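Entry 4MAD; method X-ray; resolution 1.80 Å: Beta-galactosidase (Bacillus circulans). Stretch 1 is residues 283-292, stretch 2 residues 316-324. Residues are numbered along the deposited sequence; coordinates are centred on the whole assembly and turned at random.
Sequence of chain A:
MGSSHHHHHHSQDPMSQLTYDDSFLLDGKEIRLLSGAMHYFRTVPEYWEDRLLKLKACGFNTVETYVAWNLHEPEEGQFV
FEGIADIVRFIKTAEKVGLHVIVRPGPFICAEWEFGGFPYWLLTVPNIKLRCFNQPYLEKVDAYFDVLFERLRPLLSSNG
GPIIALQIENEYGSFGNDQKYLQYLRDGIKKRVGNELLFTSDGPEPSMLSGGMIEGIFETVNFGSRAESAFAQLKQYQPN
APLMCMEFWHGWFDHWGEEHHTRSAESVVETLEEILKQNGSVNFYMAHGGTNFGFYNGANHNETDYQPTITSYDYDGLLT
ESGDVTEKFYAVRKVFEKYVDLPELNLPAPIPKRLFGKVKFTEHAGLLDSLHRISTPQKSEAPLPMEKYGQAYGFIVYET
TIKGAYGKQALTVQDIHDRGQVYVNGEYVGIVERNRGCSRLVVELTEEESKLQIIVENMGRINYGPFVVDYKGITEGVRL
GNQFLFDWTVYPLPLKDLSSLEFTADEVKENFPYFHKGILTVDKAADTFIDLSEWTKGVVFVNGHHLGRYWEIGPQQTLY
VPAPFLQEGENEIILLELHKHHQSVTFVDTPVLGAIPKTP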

ATOM      1  N   ASN A 283     -20.420   1.209   0.458  1.00 14.48           N
ATOM      2  CA  ASN A 283     -19.209   1.018  -0.321  1.00 16.43           C
ATOM      3  C   ASN A 283     -18.422  -0.158   0.229  1.00 16.66           C
ATOM      4  O   ASN A 283     -17.977  -0.106   1.301  1.00 16.89           O
ATOM      5  N   PHE A 284     -18.300  -1.212  -0.544  1.00 15.77           N
ATOM      6  CA  PHE A 284     -17.624  -2.385  -0.102  1.00 15.22           C
ATOM      7  C   PHE A 284     -16.091  -2.110  -0.083  1.00 14.39           C
ATOM      8  O   PHE A 284     -15.553  -1.737  -1.074  1.00 17.29           O
ATOM      9  N   TYR A 285     -15.453  -2.337   1.059  1.00 12.74           N
ATOM     10  CA  TYR A 285     -14.029  -2.251   1.184  1.00 14.85           C
ATOM     11  C   TYR A 285     -13.420  -3.608   1.579  1.00 16.50           C
ATOM     12  O   TYR A 285     -13.608  -4.029   2.670  1.00 18.11           O
ATOM     13  N   MET A 286     -12.683  -4.275   0.693  1.00 17.93           N
ATOM     14  CA  MET A 286     -12.449  -3.905  -0.693  1.00 14.27           C
ATOM     15  C   MET A 286     -13.298  -4.787  -1.620  1.00 15.89           C
ATOM     16  O   MET A 286     -13.499  -5.919  -1.339  1.00 15.47           O
ATOM     17  N   ALA A 287     -13.831  -4.234  -2.688  1.00 13.31           N
ATOM     18  CA  ALA A 287     -14.499  -5.076  -3.644  1.00 12.91           C
ATOM     19  C   ALA A 287     -13.537  -5.909  -4.443  1.00 13.95           C
ATOM     20  O   ALA A 287     -13.680  -7.044  -4.556  1.00 15.19           O
ATOM     21  N   HIS A 288     -12.573  -5.234  -5.025  1.00 13.81           N
ATOM     22  CA  HIS A 288     -11.354  -5.810  -5.509  1.00 13.89           C
ATOM     23  C   HIS A 288     -10.135  -5.154  -4.831  1.00 16.54           C
ATOM     24  O   HIS A 288      -9.962  -4.005  -4.902  1.00 14.74           O
ATOM     25  N   GLY A 289      -9.343  -5.964  -4.148  1.00 15.94           N
ATOM     26  CA  GLY A 289      -8.168  -5.509  -3.460  1.00 16.03           C
ATOM     27  C   GLY A 289      -6.829  -5.472  -4.164  1.00 13.85           C
ATOM     28  O   GLY A 289      -6.123  -4.538  -4.142  1.00 15.28           O
ATOM     29  N   GLY A 290      -6.545  -6.560  -4.846  1.00 14.94           N
ATOM     30  CA  GLY A 290      -5.353  -6.637  -5.650  1.00 13.17           C
ATOM     31  C   GLY A 290      -4.092  -6.772  -4.852  1.00 14.20           C
ATOM     32  O   GLY A 290      -4.108  -7.532  -3.958  1.00 14.48           O
ATOM     33  N   THR A 291      -3.038  -6.029  -5.212  1.00 12.95           N
ATOM     34  CA  THR A 291      -1.704  -6.232  -4.718  1.00 14.66           C
ATOM     35  C   THR A 291      -0.954  -4.955  -4.334  1.00 14.33           C
ATOM     36  O   THR A 291      -1.061  -4.008  -5.033  1.00 14.68           O
ATOM     37  N   ASN A 292      -0.187  -5.018  -3.239  1.00 12.75           N
ATOM     38  CA  ASN A 292       0.838  -4.042  -2.907  1.00 13.81           C
ATOM     39  C   ASN A 292       2.142  -4.429  -3.622  1.00 14.81           C
ATOM     40  O   ASN A 292       2.937  -5.116  -3.124  1.00 13.49           O
ATOM     41  N   ASP A 316      -9.732 -10.857   1.201  1.00 14.41           N
ATOM     42  CA  ASP A 316     -10.933 -11.644   1.182  1.00 16.06           C
ATOM     43  C   ASP A 316     -12.000 -10.862   0.420  1.00 16.00           C
ATOM     44  O   ASP A 316     -13.124 -10.863   0.745  1.00 16.57           O
ATOM     45  N   GLY A 317     -11.560 -10.191  -0.612  1.00 16.23           N
ATOM     46  CA  GLY A 317     -12.411  -9.348  -1.408  1.00 15.95           C
ATOM     47  C   GLY A 317     -13.397 -10.154  -2.245  1.00 14.43           C
ATOM     48  O   GLY A 317     -13.311 -11.325  -2.306  1.00 14.91           O
ATOM     49  N   LEU A 318     -14.332  -9.448  -2.861  1.00 15.94           N
ATOM     50  CA  LEU A 318     -15.315 -10.042  -3.725  1.00 17.17           C
ATOM     51  C   LEU A 318     -14.638 -10.679  -4.933  1.00 16.47           C
ATOM     52  O   LEU A 318     -15.084 -11.677  -5.372  1.00 16.38           O
ATOM     53  N   LEU A 319     -13.575 -10.048  -5.421  1.00 14.65           N
ATOM     54  CA  LEU A 319     -12.641 -10.651  -6.364  1.00 13.81           C
ATOM     55  C   LEU A 319     -11.372 -11.010  -5.652  1.00 16.08           C
ATOM     56  O   LEU A 319     -11.015 -10.344  -4.761  1.00 17.55           O
ATOM     57  N   THR A 320     -10.716 -12.070  -6.055  1.00 16.23           N
ATOM     58  CA  THR A 320      -9.479 -12.501  -5.410  1.00 17.86           C
ATOM     59  C   THR A 320      -8.371 -11.567  -5.855  1.00 16.41           C
ATOM     60  O   THR A 320      -8.569 -10.778  -6.710  1.00 15.44           O
ATOM     61  N   GLU A 321      -7.180 -11.735  -5.323  1.00 14.48           N
ATOM     62  CA  GLU A 321      -6.069 -10.817  -5.671  1.00 16.52           C
ATOM     63  C   GLU A 321      -5.846 -10.811  -7.157  1.00 16.56           C
ATOM     64  O   GLU A 321      -5.630  -9.811  -7.717  1.00 16.83           O
ATOM     65  N   SER A 322      -5.969 -11.975  -7.778  1.00 16.54           N
ATOM     66  CA  SER A 322      -5.816 -12.082  -9.217  1.00 17.29           C
ATOM     67  C   SER A 322      -7.057 -11.821 -10.039  1.00 20.51           C
ATOM     68  O   SER A 322      -7.016 -11.932 -11.224  1.00 20.33           O
ATOM     69  N   GLY A 323      -8.138 -11.454  -9.383  1.00 18.49           N
ATOM     70  CA  GLY A 323      -9.325 -11.044 -10.049  1.00 16.60           C
ATOM     71  C   GLY A 323     -10.430 -12.069 -10.208  1.00 20.43           C
ATOM     72  O   GLY A 323     -11.343 -11.798 -10.890  1.00 21.17           O
ATOM     73  N   ASP A 324     -10.327 -13.226  -9.588  1.00 18.93           N
ATOM     74  CA  ASP A 324     -11.344 -14.240  -9.710  1.00 21.26           C
ATOM     75  C   ASP A 324     -12.587 -13.918  -8.912  1.00 21.19           C
ATOM     76  O   ASP A 324     -12.512 -13.425  -7.844  1.00 18.52           O
TER

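Packing of residues 316-324 against residues 283-292 in Bacillus circulans beta-galactosidase; the two segments bury 454 Å² between them, both sides summed. Asp316 (chi1 t) points its CA-to-CB bond away and makes no contact with stretch 1. Gly317 lets the chains come close: its CA lies 3.6 Å from Met286 O in a CA-H...O contact, and a CB here would point toward stretch 1, about 3.3 Å from Met286 O and 3.4 Å from Ala287 O, besides being crowded by the carbonyl of Leu319. Met286 itself, which follows a cis peptide bond, is m at all three chi angles and leads the end of its side chain away, so its carbonyl rather than its thioether meets stretch 2. The CA-to-CB bond of Leu318 (chi1 m, chi2 t) points toward stretch 1, and the side chain supplies the apolar part of the contact. Leu318 CD1 lies 3.9 Å from CD1 of Phe284, whose chi1 of -91° falls between wells and whose CA-to-CB bond also points toward stretch 2; the same Leu318 CD1 is 4.3 Å from Ala287 CB, although that CB points away. Leu319 (m, t) is anchored by its backbone, Leu319 N donating to Ala287 O at 3.1 Å with a nearly straight N-H...O angle of 163°. Its CA-to-CB bond points toward stretch 1, where Leu319 CB sits 3.4 Å from His288 ND1, near the plane of the imidazole. Water 2 ties the backbones together here, accepting from Gly289 N (2.9 Å) and donating to Leu319 O (2.8 Å). The CA-to-CB bond of Thr320 (p) points away, and its hydroxyl serves its own segment: Thr320 OG1 accepts from Asp324 N at 3.0 Å. Its carbonyl opens the type I turn that ends at Gly323, Thr320 O accepting from Gly323 N at 2.8 Å and lying at the edge of the His288 ring, 3.4 Å from His288 CE1. His288 (chi1 t, chi2 64°) starts sideways, but its end comes nearer; water 1 bridges His288 NE2 (3.0 Å) and Glu321 O (2.6 Å), donating to the carbonyl. Glu321 (chi1 t, chi2 t) also starts sideways, its end reaching stretch 1. Glu321 CG passes 3.4 Å from Gly290 O. Glu321 OE2 accepts a short 2.6 Å hydrogen bond from OG1 of Thr291 (m), while OE1 is satisfied elsewhere in the structure. Gly323 brings its CA within 4.0 Å of His288 CE1, at backbone angles that call for glycine. The CA-to-CB bonds of Ser322 (p) and Asp324 (m) point away.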

ATOM      1  CB  ASN A 283     -18.357   2.269  -0.293  1.00 17.69           C
ATOM      2  CG  ASN A 283     -17.132   2.172  -1.155  1.00 18.76           C
ATOM      3  OD1 ASN A 283     -17.171   1.655  -2.255  1.00 17.66           O
ATOM      4  ND2 ASN A 283     -16.029   2.701  -0.643  1.00 17.01           N
ATOM      5  CB  PHE A 284     -17.946  -3.563  -1.018  1.00 13.33           C
ATOM      6  CG  PHE A 284     -19.120  -4.360  -0.601  1.00 15.70           C
ATOM      7  CD1 PHE A 284     -18.964  -5.604  -0.155  1.00 17.53           C
ATOM      8  CD2 PHE A 284     -20.371  -3.856  -0.677  1.00 17.66           C
ATOM      9  CE1 PHE A 284     -20.038  -6.318   0.251  1.00 20.71           C
ATOM     10  CE2 PHE A 284     -21.427  -4.587  -0.297  1.00 19.55           C
ATOM     11  CZ  PHE A 284     -21.257  -5.808   0.163  1.00 17.52           C
ATOM     12  CB  TYR A 285     -13.697  -1.216   2.229  1.00 13.88           C
ATOM     13  CG  TYR A 285     -12.269  -0.752   2.148  1.00 18.55           C
ATOM     14  CD1 TYR A 285     -11.932   0.450   1.580  1.00 14.75           C
ATOM     15  CD2 TYR A 285     -11.250  -1.564   2.568  1.00 16.01           C
ATOM     16  CE1 TYR A 285     -10.623   0.843   1.490  1.00 17.29           C
ATOM     17  CE2 TYR A 285      -9.958  -1.188   2.448  1.00 15.57           C
ATOM     18  CZ  TYR A 285      -9.640   0.018   1.930  1.00 15.31           C
ATOM     19  OH  TYR A 285      -8.342   0.360   1.835  1.00 16.70           O
ATOM     20  CB  MET A 286     -11.009  -4.151  -1.057  1.00 16.72           C
ATOM     21  CG  MET A 286     -10.021  -3.317  -0.391  1.00 16.85           C
ATOM     22  SD  MET A 286     -10.003  -1.661  -0.839  1.00 16.99           S
ATOM     23  CE  MET A 286      -9.544  -1.800  -2.510  1.00 17.20           C
ATOM     24  CB  ALA A 287     -15.351  -4.285  -4.583  1.00 15.88           C
ATOM     25  CB  HIS A 288     -11.259  -5.626  -7.008  1.00 12.24           C
ATOM     26  CG  HIS A 288      -9.995  -6.163  -7.586  1.00 15.95           C
ATOM     27  ND1 HIS A 288      -9.685  -7.495  -7.547  1.00 14.56           N
ATOM     28  CD2 HIS A 288      -8.927  -5.543  -8.129  1.00 12.26           C
ATOM     29  CE1 HIS A 288      -8.498  -7.670  -8.075  1.00 18.81           C
ATOM     30  NE2 HIS A 288      -8.040  -6.508  -8.477  1.00 13.69           N
ATOM     31  CB  THR A 291      -0.859  -7.010  -5.771  1.00 16.44           C
ATOM     32  OG1 THR A 291      -1.671  -8.030  -6.383  1.00 15.81           O
ATOM     33  CG2 THR A 291       0.381  -7.556  -5.123  1.00 13.62           C
ATOM     34  CB  ASN A 292       1.068  -3.947  -1.396  1.00 11.15           C
ATOM     35  CG  ASN A 292      -0.218  -3.718  -0.631  1.00 17.94           C
ATOM     36  OD1 ASN A 292      -1.000  -2.915  -1.001  1.00 15.38           O
ATOM     37  ND2 ASN A 292      -0.360  -4.387   0.475  1.00 15.94           N
ATOM     38  CB  ASP A 316     -11.431 -12.000   2.556  1.00 16.57           C
ATOM     39  CG  ASP A 316     -12.341 -13.198   2.529  1.00 21.74           C
ATOM     40  OD1 ASP A 316     -12.229 -13.976   1.622  1.00 19.79           O
ATOM     41  OD2 ASP A 316     -13.108 -13.340   3.458  1.00 22.81           O
ATOM     42  CB  LEU A 318     -16.355  -9.044  -4.148  1.00 17.68           C
ATOM     43  CG  LEU A 318     -17.130  -8.408  -3.023  1.00 16.67           C
ATOM     44  CD1 LEU A 318     -18.103  -7.428  -3.534  1.00 19.75           C
ATOM     45  CD2 LEU A 318     -17.743  -9.351  -2.115  1.00 17.98           C
ATOM     46  CB  LEU A 319     -12.268  -9.698  -7.475  1.00 15.82           C
ATOM     47  CG  LEU A 319     -13.429  -9.056  -8.185  1.00 16.19           C
ATOM     48  CD1 LEU A 319     -12.940  -8.312  -9.338  1.00 15.97           C
ATOM     49  CD2 LEU A 319     -14.401 -10.047  -8.575  1.00 20.77           C
ATOM     50  CB  THR A 320      -9.056 -13.890  -5.811  1.00 19.30           C
ATOM     51  OG1 THR A 320      -8.714 -13.878  -7.166  1.00 15.90           O
ATOM     52  CG2 THR A 320     -10.129 -14.902  -5.554  1.00 19.33           C
ATOM     53  CB  GLU A 321      -4.764 -11.206  -5.006  1.00 16.69           C
ATOM     54  CG  GLU A 321      -3.529 -10.448  -5.523  1.00 17.01           C
ATOM     55  CD  GLU A 321      -2.242 -10.749  -4.717  1.00 24.09           C
ATOM     56  OE1 GLU A 321      -2.331 -11.667  -3.907  1.00 21.79           O
ATOM     57  OE2 GLU A 321      -1.225 -10.076  -4.900  1.00 18.28           O
ATOM     58  CB  SER A 322      -5.265 -13.415  -9.619  1.00 20.37           C
ATOM     59  OG  SER A 322      -6.102 -14.414  -9.212  1.00 19.90           O
ATOM     60  CB  ASP A 324     -10.832 -15.600  -9.254  1.00 19.88           C
ATOM     61  CG  ASP A 324      -9.634 -16.068 -10.035  1.00 29.39           C
ATOM     62  OD1 ASP A 324      -9.446 -15.609 -11.132  1.00 32.68           O
ATOM     63  OD2 ASP A 324      -8.896 -16.887  -9.522  1.00 36.90           O
TER
HETATM   64  O   HOH W   1      -5.637  -7.937  -9.561  1.00 20.49           O
HETATM   65  O   HOH W   2      -8.834  -8.793  -4.046  1.00 13.77           O